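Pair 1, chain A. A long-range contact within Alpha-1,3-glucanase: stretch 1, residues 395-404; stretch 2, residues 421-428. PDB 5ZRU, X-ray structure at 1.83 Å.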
# COMPACT_ATOMS: atom_id res chain seq x y z
N THR A 395 -5.03 12.13 9.09
CA THR A 395 -3.66 11.89 9.54
C THR A 395 -3.15 10.55 9.02
O THR A 395 -3.81 9.52 9.22
CB THR A 395 -3.57 11.87 11.07
OG1 THR A 395 -4.04 13.12 11.59
CG2 THR A 395 -2.13 11.60 11.52
N PHE A 396 -1.96 10.56 8.41
CA PHE A 396 -1.26 9.35 7.96
C PHE A 396 0.09 9.34 8.68
O PHE A 396 1.03 10.00 8.23
CB PHE A 396 -1.03 9.35 6.44
CG PHE A 396 -2.30 9.31 5.61
CD1 PHE A 396 -3.40 8.56 5.99
CD2 PHE A 396 -2.37 10.02 4.41
CE1 PHE A 396 -4.56 8.53 5.21
CE2 PHE A 396 -3.52 9.99 3.62
CZ PHE A 396 -4.61 9.25 4.01
N SER A 397 0.21 8.59 9.78
CA SER A 397 1.43 8.69 10.57
C SER A 397 1.94 7.33 11.00
O SER A 397 1.18 6.39 11.19
CB SER A 397 1.21 9.58 11.81
OG SER A 397 1.02 10.93 11.40
N TYR A 398 3.27 7.24 11.14
CA TYR A 398 3.94 6.04 11.63
C TYR A 398 3.68 4.84 10.73
O TYR A 398 3.48 3.72 11.20
CB TYR A 398 3.55 5.72 13.08
CG TYR A 398 4.05 6.77 14.05
CD1 TYR A 398 5.36 6.73 14.52
CD2 TYR A 398 3.21 7.80 14.48
CE1 TYR A 398 5.82 7.70 15.41
CE2 TYR A 398 3.67 8.76 15.37
CZ TYR A 398 4.97 8.71 15.82
OH TYR A 398 5.41 9.67 16.70
N ASN A 399 3.73 5.05 9.42
CA ASN A 399 3.52 3.98 8.45
C ASN A 399 4.80 3.73 7.67
O ASN A 399 5.64 4.62 7.51
CB ASN A 399 2.40 4.33 7.48
CG ASN A 399 1.10 4.60 8.18
OD1 ASN A 399 0.55 3.71 8.83
ND2 ASN A 399 0.61 5.84 8.09
N THR A 400 4.95 2.49 7.21
CA THR A 400 6.02 2.11 6.29
C THR A 400 5.38 1.80 4.95
O THR A 400 4.59 0.85 4.84
CB THR A 400 6.81 0.91 6.81
OG1 THR A 400 7.45 1.27 8.05
CG2 THR A 400 7.87 0.51 5.81
N ILE A 401 5.72 2.59 3.95
CA ILE A 401 5.03 2.61 2.66
C ILE A 401 6.07 2.26 1.61
O ILE A 401 6.94 3.08 1.29
CB ILE A 401 4.37 3.97 2.40
CG1 ILE A 401 3.45 4.31 3.58
CG2 ILE A 401 3.61 3.96 1.06
CD1 ILE A 401 2.94 5.72 3.58
N GLU A 402 5.97 1.05 1.06
CA GLU A 402 7.02 0.46 0.24
C GLU A 402 6.46 -0.01 -1.10
O GLU A 402 5.33 -0.48 -1.18
CB GLU A 402 7.67 -0.73 0.95
CG GLU A 402 8.41 -0.38 2.25
CD GLU A 402 8.62 -1.59 3.13
OE1 GLU A 402 7.65 -2.38 3.31
OE2 GLU A 402 9.74 -1.77 3.65
N ASN A 403 7.29 0.10 -2.14
CA ASN A 403 7.09 -0.57 -3.43
C ASN A 403 5.82 -0.11 -4.15
O ASN A 403 5.27 -0.86 -4.96
CB ASN A 403 7.07 -2.09 -3.28
CG ASN A 403 8.35 -2.63 -2.66
OD1 ASN A 403 8.32 -3.16 -1.55
ND2 ASN A 403 9.46 -2.50 -3.37
N ASN A 404 5.36 1.11 -3.88
CA ASN A 404 4.28 1.69 -4.68
C ASN A 404 4.68 1.64 -6.15
O ASN A 404 5.82 1.95 -6.50
CB ASN A 404 4.04 3.14 -4.26
CG ASN A 404 2.60 3.44 -4.01
OD1 ASN A 404 2.09 3.10 -2.95
ND2 ASN A 404 1.93 4.07 -4.96
N THR A 421 3.03 12.29 9.25
CA THR A 421 4.25 12.42 10.04
C THR A 421 4.81 11.05 10.40
O THR A 421 4.08 10.07 10.50
CB THR A 421 4.03 13.22 11.34
OG1 THR A 421 3.30 12.41 12.27
CG2 THR A 421 3.27 14.52 11.08
N HIS A 422 6.12 11.00 10.61
CA HIS A 422 6.79 9.80 11.13
C HIS A 422 6.64 8.61 10.20
O HIS A 422 6.52 7.46 10.64
CB HIS A 422 6.30 9.49 12.55
CG HIS A 422 6.64 10.56 13.53
ND1 HIS A 422 5.79 11.62 13.81
CD2 HIS A 422 7.77 10.79 14.25
CE1 HIS A 422 6.37 12.42 14.68
NE2 HIS A 422 7.57 11.94 14.97
N ASN A 423 6.70 8.86 8.90
CA ASN A 423 6.55 7.80 7.92
C ASN A 423 7.90 7.42 7.33
O ASN A 423 8.88 8.18 7.37
CB ASN A 423 5.59 8.22 6.81
CG ASN A 423 4.19 8.45 7.32
OD1 ASN A 423 3.59 7.55 7.91
ND2 ASN A 423 3.67 9.66 7.11
N LEU A 424 7.95 6.21 6.77
CA LEU A 424 9.10 5.71 6.03
C LEU A 424 8.57 5.28 4.67
O LEU A 424 7.67 4.43 4.59
CB LEU A 424 9.76 4.53 6.77
CG LEU A 424 10.88 3.73 6.11
CD1 LEU A 424 12.08 4.62 5.79
CD2 LEU A 424 11.30 2.57 7.02
N ILE A 425 9.09 5.89 3.61
CA ILE A 425 8.55 5.69 2.27
C ILE A 425 9.70 5.30 1.37
O ILE A 425 10.63 6.09 1.17
CB ILE A 425 7.84 6.95 1.74
CG1 ILE A 425 6.83 7.47 2.78
CG2 ILE A 425 7.10 6.63 0.44
CD1 ILE A 425 6.22 8.83 2.42
N VAL A 426 9.65 4.08 0.81
CA VAL A 426 10.81 3.46 0.18
C VAL A 426 10.43 2.83 -1.16
O VAL A 426 9.40 2.15 -1.26
CB VAL A 426 11.44 2.38 1.10
CG1 VAL A 426 12.75 1.84 0.50
CG2 VAL A 426 11.67 2.94 2.49
N ASP A 427 11.26 3.05 -2.18
CA ASP A 427 11.23 2.27 -3.43
C ASP A 427 9.95 2.48 -4.25
O ASP A 427 9.35 1.51 -4.73
CB ASP A 427 11.44 0.78 -3.13
CG ASP A 427 12.85 0.46 -2.70
OD1 ASP A 427 13.76 1.23 -3.04
OD2 ASP A 427 13.04 -0.58 -2.02
N THR A 428 9.54 3.73 -4.44
CA THR A 428 8.40 3.95 -5.33
C THR A 428 8.83 3.73 -6.78
O THR A 428 10.00 3.89 -7.14
CB THR A 428 7.81 5.36 -5.17
OG1 THR A 428 8.77 6.34 -5.58
CG2 THR A 428 7.42 5.62 -3.72
O HOH W 1 9.14 -1.20 -5.97

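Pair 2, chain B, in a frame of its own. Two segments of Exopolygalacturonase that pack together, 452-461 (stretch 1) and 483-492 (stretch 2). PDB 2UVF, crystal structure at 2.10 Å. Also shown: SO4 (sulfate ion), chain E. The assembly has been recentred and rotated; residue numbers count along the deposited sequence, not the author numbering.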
# COMPACT_ATOMS: atom_id res chain seq x y z
N LEU B 452 -6.35 -8.61 -5.09
CA LEU B 452 -7.75 -8.12 -5.06
C LEU B 452 -7.94 -6.74 -4.38
O LEU B 452 -7.78 -6.61 -3.16
CB LEU B 452 -8.72 -9.18 -4.47
CG LEU B 452 -10.20 -8.79 -4.29
CD1 LEU B 452 -10.86 -8.40 -5.62
CD2 LEU B 452 -11.01 -9.86 -3.60
N ALA B 453 -8.28 -5.73 -5.17
CA ALA B 453 -8.52 -4.37 -4.66
C ALA B 453 -10.02 -3.99 -4.76
O ALA B 453 -10.52 -3.65 -5.84
CB ALA B 453 -7.62 -3.36 -5.40
N GLU B 454 -10.72 -4.03 -3.63
CA GLU B 454 -12.17 -3.81 -3.61
C GLU B 454 -12.59 -2.85 -2.53
O GLU B 454 -11.99 -2.81 -1.47
CB GLU B 454 -12.94 -5.14 -3.44
CG GLU B 454 -12.48 -5.98 -2.24
CD GLU B 454 -13.33 -7.21 -2.04
OE1 GLU B 454 -14.27 -7.41 -2.84
OE2 GLU B 454 -13.06 -7.98 -1.08
N ASN B 455 -13.65 -2.11 -2.80
CA ASN B 455 -14.35 -1.32 -1.79
C ASN B 455 -13.43 -0.22 -1.25
O ASN B 455 -13.30 -0.04 -0.03
CB ASN B 455 -14.96 -2.20 -0.68
CG ASN B 455 -16.15 -3.06 -1.18
OD1 ASN B 455 -16.10 -4.30 -1.20
ND2 ASN B 455 -17.22 -2.39 -1.55
N ASN B 456 -12.81 0.49 -2.20
CA ASN B 456 -11.87 1.55 -1.95
C ASN B 456 -12.41 2.81 -2.62
O ASN B 456 -13.18 2.74 -3.58
CB ASN B 456 -10.46 1.24 -2.54
CG ASN B 456 -9.78 0.01 -1.93
OD1 ASN B 456 -9.31 0.04 -0.80
ND2 ASN B 456 -9.70 -1.05 -2.71
N VAL B 457 -11.99 3.95 -2.11
CA VAL B 457 -12.32 5.24 -2.71
C VAL B 457 -11.01 5.97 -3.07
O VAL B 457 -10.07 5.98 -2.28
CB VAL B 457 -13.24 6.07 -1.75
CG1 VAL B 457 -13.05 7.53 -1.93
CG2 VAL B 457 -14.69 5.70 -1.99
N MET B 458 -10.96 6.56 -4.27
CA MET B 458 -9.79 7.33 -4.71
C MET B 458 -10.21 8.75 -5.08
O MET B 458 -11.12 8.93 -5.89
CB MET B 458 -9.13 6.68 -5.93
CG MET B 458 -8.54 5.32 -5.71
SD MET B 458 -9.77 4.01 -5.52
CE MET B 458 -8.65 2.63 -5.63
N TYR B 459 -9.53 9.73 -4.50
CA TYR B 459 -9.80 11.13 -4.79
C TYR B 459 -8.49 11.86 -5.03
O TYR B 459 -7.68 11.92 -4.14
CB TYR B 459 -10.59 11.76 -3.62
CG TYR B 459 -10.82 13.24 -3.78
CD1 TYR B 459 -11.55 13.74 -4.86
CD2 TYR B 459 -10.30 14.15 -2.87
CE1 TYR B 459 -11.74 15.13 -5.03
CE2 TYR B 459 -10.50 15.52 -3.01
CZ TYR B 459 -11.22 16.00 -4.08
OH TYR B 459 -11.38 17.36 -4.23
N LEU B 460 -8.29 12.36 -6.25
CA LEU B 460 -7.10 13.15 -6.69
C LEU B 460 -5.85 12.33 -7.02
O LEU B 460 -4.80 12.88 -7.43
CB LEU B 460 -6.72 14.29 -5.71
CG LEU B 460 -7.76 15.38 -5.41
CD1 LEU B 460 -7.22 16.28 -4.30
CD2 LEU B 460 -8.16 16.19 -6.62
N THR B 461 -5.97 11.01 -6.86
CA THR B 461 -4.87 10.06 -7.16
C THR B 461 -4.56 10.17 -8.65
O THR B 461 -5.43 10.57 -9.41
CB THR B 461 -5.30 8.61 -6.80
OG1 THR B 461 -6.26 8.65 -5.74
CG2 THR B 461 -4.10 7.75 -6.38
N ARG B 483 -12.10 -3.94 -8.40
CA ARG B 483 -13.57 -3.93 -8.42
C ARG B 483 -14.20 -3.15 -7.27
O ARG B 483 -13.58 -2.93 -6.26
CB ARG B 483 -14.11 -5.38 -8.43
CG ARG B 483 -13.91 -6.15 -7.16
CD ARG B 483 -14.71 -7.42 -7.19
NE ARG B 483 -14.67 -8.15 -5.92
CZ ARG B 483 -14.79 -9.47 -5.80
NH1 ARG B 483 -14.94 -10.24 -6.89
NH2 ARG B 483 -14.75 -10.03 -4.61
N ASN B 484 -15.47 -2.77 -7.44
CA ASN B 484 -16.21 -2.14 -6.36
C ASN B 484 -15.42 -0.98 -5.76
O ASN B 484 -15.30 -0.85 -4.55
CB ASN B 484 -16.55 -3.17 -5.30
CG ASN B 484 -17.47 -4.24 -5.80
OD1 ASN B 484 -18.17 -4.05 -6.80
ND2 ASN B 484 -17.49 -5.37 -5.11
N ASN B 485 -14.89 -0.15 -6.65
CA ASN B 485 -14.11 1.03 -6.27
C ASN B 485 -14.74 2.24 -6.89
O ASN B 485 -15.19 2.19 -8.04
CB ASN B 485 -12.67 0.91 -6.79
CG ASN B 485 -11.92 -0.23 -6.18
OD1 ASN B 485 -11.24 -0.99 -6.88
ND2 ASN B 485 -12.02 -0.37 -4.89
N ALA B 486 -14.72 3.35 -6.15
CA ALA B 486 -15.21 4.61 -6.66
C ALA B 486 -14.10 5.65 -6.71
O ALA B 486 -13.31 5.77 -5.79
CB ALA B 486 -16.40 5.12 -5.84
N MET B 487 -14.07 6.42 -7.80
CA MET B 487 -12.96 7.33 -8.01
C MET B 487 -13.39 8.68 -8.56
O MET B 487 -14.33 8.77 -9.34
CB MET B 487 -11.93 6.70 -8.95
CG MET B 487 -11.65 5.22 -8.67
SD MET B 487 -10.08 4.64 -9.35
CE MET B 487 -10.44 4.21 -11.02
N ARG B 488 -12.72 9.74 -8.12
CA ARG B 488 -13.13 11.10 -8.50
C ARG B 488 -11.91 11.98 -8.69
O ARG B 488 -11.00 11.98 -7.86
CB ARG B 488 -14.09 11.69 -7.44
CG ARG B 488 -14.34 13.19 -7.56
CD ARG B 488 -15.59 13.66 -6.84
NE ARG B 488 -16.19 14.75 -7.62
CZ ARG B 488 -16.08 16.04 -7.30
NH1 ARG B 488 -15.44 16.39 -6.19
NH2 ARG B 488 -16.61 16.97 -8.08
N ASP B 489 -11.88 12.73 -9.79
CA ASP B 489 -10.82 13.70 -10.03
C ASP B 489 -9.43 13.06 -10.13
O ASP B 489 -8.44 13.63 -9.66
CB ASP B 489 -10.84 14.80 -8.96
CG ASP B 489 -12.06 15.70 -9.05
OD1 ASP B 489 -12.77 15.68 -10.07
OD2 ASP B 489 -12.31 16.46 -8.11
N LEU B 490 -9.36 11.90 -10.77
CA LEU B 490 -8.08 11.28 -11.06
C LEU B 490 -7.24 12.25 -11.86
O LEU B 490 -7.77 12.97 -12.69
CB LEU B 490 -8.27 9.96 -11.81
CG LEU B 490 -8.88 8.79 -11.05
CD1 LEU B 490 -8.88 7.59 -11.96
CD2 LEU B 490 -8.13 8.51 -9.75
N ALA B 491 -5.94 12.31 -11.58
CA ALA B 491 -5.10 13.32 -12.23
C ALA B 491 -4.58 12.88 -13.59
O ALA B 491 -4.23 13.72 -14.42
CB ALA B 491 -3.94 13.76 -11.32
N LYS B 492 -4.54 11.57 -13.85
CA LYS B 492 -4.05 11.10 -15.15
C LYS B 492 -4.98 10.13 -15.86
O LYS B 492 -5.62 10.49 -16.85
CB LYS B 492 -2.66 10.46 -15.04
CG LYS B 492 -1.53 11.33 -14.54
CD LYS B 492 -0.20 10.55 -14.72
CE LYS B 492 1.01 11.25 -14.10
NZ LYS B 492 1.00 12.75 -14.24
S SO4 E . -19.08 16.88 -10.84
O1 SO4 E . -19.18 16.34 -9.47
O2 SO4 E . -19.96 18.04 -10.94
O3 SO4 E . -17.70 17.29 -11.11
O4 SO4 E . -19.50 15.86 -11.81

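Both pairs set two neighbouring strands side by side in parallel. The strand axes approach to 4.7 Å in each, with angles of 8° in pair 1 and 9° in pair 2. Fourteen central residues superpose with an RMSD of 0.5 Å. The buried surface is similar, 737 Å² in pair 1 and 827 Å² in pair 2.

The backbone ladder is common to both. In pair 1, Leu424(A) N donates to Asn399(A) O at 2.9 Å, and Ile401(A) N donates to Leu424(A) O at 2.8 Å. In pair 2, Ala486(B) N donates to Asn456(B) O at 3.1 Å, and Met458(B) N donates to Ala486(B) O at 2.9 Å. The next rungs, Val426(A) N to Ile401(A) O and Arg488(B) N to Met458(B) O, are both 2.9 Å.

Ile401(A) matches Met458(B), and Ile425(A) matches Met487(B). These four buried residues share one face of the sheet. In pair 1 the closest side-chain atoms of the two isoleucines, Ile401(A) CB and Ile425(A) CG2, are 4.3 Å apart. In pair 2 Met458(B) SD reaches Met487(B) CG at 3.9 Å. Met458(B) CB is also 4.4 Å from Leu490(B) CD2. Side-chain centres stay within 0.5 Å at both positions, though the methionines are longer and the end of Met487(B) leads away from the other stretch.

Asn423(A) and Asn485(B) also coincide, with side-chain centres 0.3 Å apart. Asn423(A) bridges the bend in pair 1. Its ND2 donates to Phe396(A) O at 2.9 Å, and its OD1 accepts from Asn399(A) N at 2.9 Å. The Asn485(B) amide lies at the same place, but its orientation is uncertain. Asn399(A) and Asn456(B) match equally closely.

His422(A) and Asn484(B) both point toward the opposing stretch. The His422(A) ring lies nearly parallel to that of Tyr398(A), at 6°, but is slid aside. His422(A) CB sits over the face of the Tyr398(A) ring, 3.5 Å from its centroid. Asn484(B) and Asn455(B) offer no ring at these positions.

One step earlier, polar pairing takes two forms. Ser397(A) OG and Thr421(A) OG1 share a hydrogen bond of 2.9 Å. The matched Glu454(B) and Arg483(B) form a salt bridge, with OE1 of Glu454(B) 3.2 Å from NE of Arg483(B).

On the face with Thr400(A) and Leu424(A), CG2 of Thr400(A) is 4.2 Å from CD2 of Leu424(A). The matched Val457(B) CG2 lies 4.3 Å from CB of the smaller Ala486(B).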